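Local coordinates for protein catechol O-methyltransferase (Niastella koreensis, PDB 7CVU) that transfers a methyl group from S-adenosyl-L-methionine to a hydroxyl of catechol-like substrates with the help of magnesium, methylating the meta- and para-hydroxyls without regiospecificity, at residues P43-F48 / G208-D213. Residues are numbered along the deposited sequence; the frame is centred on the assembly and turned at random.
Sequences PNQGKF and GVKEYD
Q45, in the first turn of helix 43-55, meets V209 in the loop between strands 199-206 and 213-220, their CA atoms 5.9 Å apart. The helix segment carries its own i to i+4 bonds, K47 N to P43 O and F48 N to N44 O; the loop folds back on itself through paired bonds between G208 and E211. G208, K210 and E211 all have positive phi in this tight turn, which by itself favours glycine at G208, and the chain turns a corner at Y212 before entering the last strand. Between the segments the touching is done mostly by side chains. V209 points at the helix and splits its methyls: CG1 presses on Q45 CB at 3.6 Å, while CG2 sits 3.9 Å from the backbone Q45 N and 4.2 Å from N44 CB. With CG anti to the backbone N (chi1 -171°) and the chain extended beyond it, Q45 runs past V209 CG1 at about a right angle and carries its amide to D165, passing D213. Q45 NE2 lies 3.3 Å from D213 OD2, too badly angled for a hydrogen bond, with the amide and carboxylate planes 59° apart; the hydrogen bond of NE2 goes to D165 OD2, which K210 NZ also grips in a salt bridge. An alanine at Q45 is likely to leave D165 without one of its donors and V209 CG1 with a gap beside it. D165 is a magnesium ligand, so the helix start and the loop meet beside the metal site of this Rossmann-like, cation-dependent O-methyltransferase fold.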
loop_
_atom_site.group_PDB
_atom_site.type_symbol
_atom_site.label_atom_id
_atom_site.label_comp_id
_atom_site.label_asym_id
_atom_site.label_seq_id
_atom_site.Cartn_x
_atom_site.Cartn_y
_atom_site.Cartn_z
ATOM N N PRO C 43 -1.309 10.637 -10.495
ATOM C CA PRO C 43 -1.522 9.360 -11.174
ATOM C C PRO C 43 -0.915 8.211 -10.372
ATOM O O PRO C 43 -1.465 7.143 -10.389
ATOM C CB PRO C 43 -0.833 9.517 -12.544
ATOM C CG PRO C 43 0.014 10.760 -12.410
ATOM C CD PRO C 43 -0.696 11.616 -11.404
ATOM N N ASN C 44 0.200 8.435 -9.683
ATOM C CA ASN C 44 0.790 7.302 -8.931
ATOM C C ASN C 44 -0.114 6.960 -7.746
ATOM O O ASN C 44 -0.249 5.753 -7.427
ATOM C CB ASN C 44 2.227 7.578 -8.463
ATOM C CG ASN C 44 3.220 7.634 -9.614
ATOM O OD1 ASN C 44 3.128 6.869 -10.588
ATOM N ND2 ASN C 44 4.146 8.591 -9.537
ATOM N N GLN C 45 -0.723 7.948 -7.099
ATOM C CA GLN C 45 -1.718 7.603 -6.048
ATOM C C GLN C 45 -2.926 6.867 -6.677
ATOM O O GLN C 45 -3.369 5.846 -6.121
ATOM C CB GLN C 45 -2.203 8.818 -5.274
ATOM C CG GLN C 45 -3.040 8.406 -4.064
ATOM C CD GLN C 45 -3.766 9.565 -3.442
ATOM O OE1 GLN C 45 -4.569 10.248 -4.100
ATOM N NE2 GLN C 45 -3.506 9.787 -2.155
ATOM N N GLY C 46 -3.407 7.305 -7.838
ATOM C CA GLY C 46 -4.503 6.610 -8.523
ATOM C C GLY C 46 -4.164 5.170 -8.847
ATOM O O GLY C 46 -4.999 4.327 -8.640
ATOM N N LYS C 47 -2.991 4.911 -9.396
ATOM C CA LYS C 47 -2.514 3.544 -9.673
ATOM C C LYS C 47 -2.491 2.736 -8.359
ATOM O O LYS C 47 -2.952 1.575 -8.369
ATOM C CB LYS C 47 -1.149 3.569 -10.363
ATOM C CG LYS C 47 -0.651 2.221 -10.815
ATOM C CD LYS C 47 -1.478 1.570 -11.896
ATOM C CE LYS C 47 -0.783 0.352 -12.488
ATOM N NZ LYS C 47 0.332 0.705 -13.395
ATOM N N PHE C 48 -1.991 3.306 -7.266
ATOM C CA PHE C 48 -1.965 2.588 -5.960
ATOM C C PHE C 48 -3.392 2.219 -5.540
ATOM O O PHE C 48 -3.631 1.061 -5.121
ATOM C CB PHE C 48 -1.165 3.408 -4.954
ATOM C CG PHE C 48 -1.066 2.805 -3.589
ATOM C CD1 PHE C 48 -0.729 1.463 -3.413
ATOM C CD2 PHE C 48 -1.213 3.616 -2.481
ATOM C CE1 PHE C 48 -0.596 0.940 -2.143
ATOM C CE2 PHE C 48 -1.073 3.089 -1.210
ATOM C CZ PHE C 48 -0.788 1.759 -1.050
ATOM N N GLY C 208 6.373 12.363 -3.027
ATOM C CA GLY C 208 6.073 12.386 -4.457
ATOM C C GLY C 208 4.567 12.486 -4.625
ATOM O O GLY C 208 4.074 13.519 -5.093
ATOM N N VAL C 209 3.843 11.448 -4.231
ATOM C CA VAL C 209 2.360 11.492 -4.141
ATOM C C VAL C 209 1.904 12.685 -3.285
ATOM O O VAL C 209 2.094 12.651 -2.039
ATOM C CB VAL C 209 1.788 10.179 -3.556
ATOM C CG1 VAL C 209 0.316 10.388 -3.178
ATOM C CG2 VAL C 209 1.968 9.025 -4.542
ATOM N N LYS C 210 1.190 13.640 -3.893
ATOM C CA LYS C 210 0.674 14.867 -3.221
ATOM C C LYS C 210 1.819 15.507 -2.409
ATOM O O LYS C 210 1.541 16.059 -1.346
ATOM C CB LYS C 210 -0.586 14.545 -2.404
ATOM C CG LYS C 210 -1.746 13.991 -3.241
ATOM C CD LYS C 210 -3.140 14.464 -2.822
ATOM C CE LYS C 210 -3.527 14.021 -1.423
ATOM N NZ LYS C 210 -4.970 14.235 -1.141
ATOM N N GLU C 211 3.049 15.404 -2.942
ATOM C CA GLU C 211 4.367 15.864 -2.420
ATOM C C GLU C 211 4.739 15.098 -1.146
ATOM O O GLU C 211 5.765 14.511 -1.147
ATOM C CB GLU C 211 4.421 17.368 -2.150
ATOM C CG GLU C 211 4.664 18.199 -3.406
ATOM C CD GLU C 211 3.467 18.167 -4.322
ATOM O OE1 GLU C 211 3.649 17.875 -5.528
ATOM O OE2 GLU C 211 2.343 18.381 -3.799
ATOM N N TYR C 212 3.891 15.147 -0.127
ATOM C CA TYR C 212 4.103 14.513 1.218
ATOM C C TYR C 212 2.727 14.152 1.765
ATOM O O TYR C 212 1.853 15.046 1.893
ATOM C CB TYR C 212 4.833 15.472 2.165
ATOM C CG TYR C 212 5.115 14.942 3.546
ATOM C CD1 TYR C 212 5.455 13.617 3.772
ATOM C CD2 TYR C 212 5.144 15.803 4.627
ATOM C CE1 TYR C 212 5.708 13.145 5.043
ATOM C CE2 TYR C 212 5.436 15.355 5.891
ATOM C CZ TYR C 212 5.716 14.020 6.102
ATOM O OH TYR C 212 6.041 13.554 7.334
ATOM N N ASP C 213 2.462 12.860 1.919
ATOM C CA ASP C 213 1.094 12.388 2.240
ATOM C C ASP C 213 1.180 11.320 3.315
ATOM O O ASP C 213 2.142 10.519 3.302
ATOM C CB ASP C 213 0.376 11.858 1.005
ATOM C CG ASP C 213 -1.113 11.603 1.195
ATOM O OD1 ASP C 213 -1.692 12.130 2.136
ATOM O OD2 ASP C 213 -1.705 10.954 0.313
#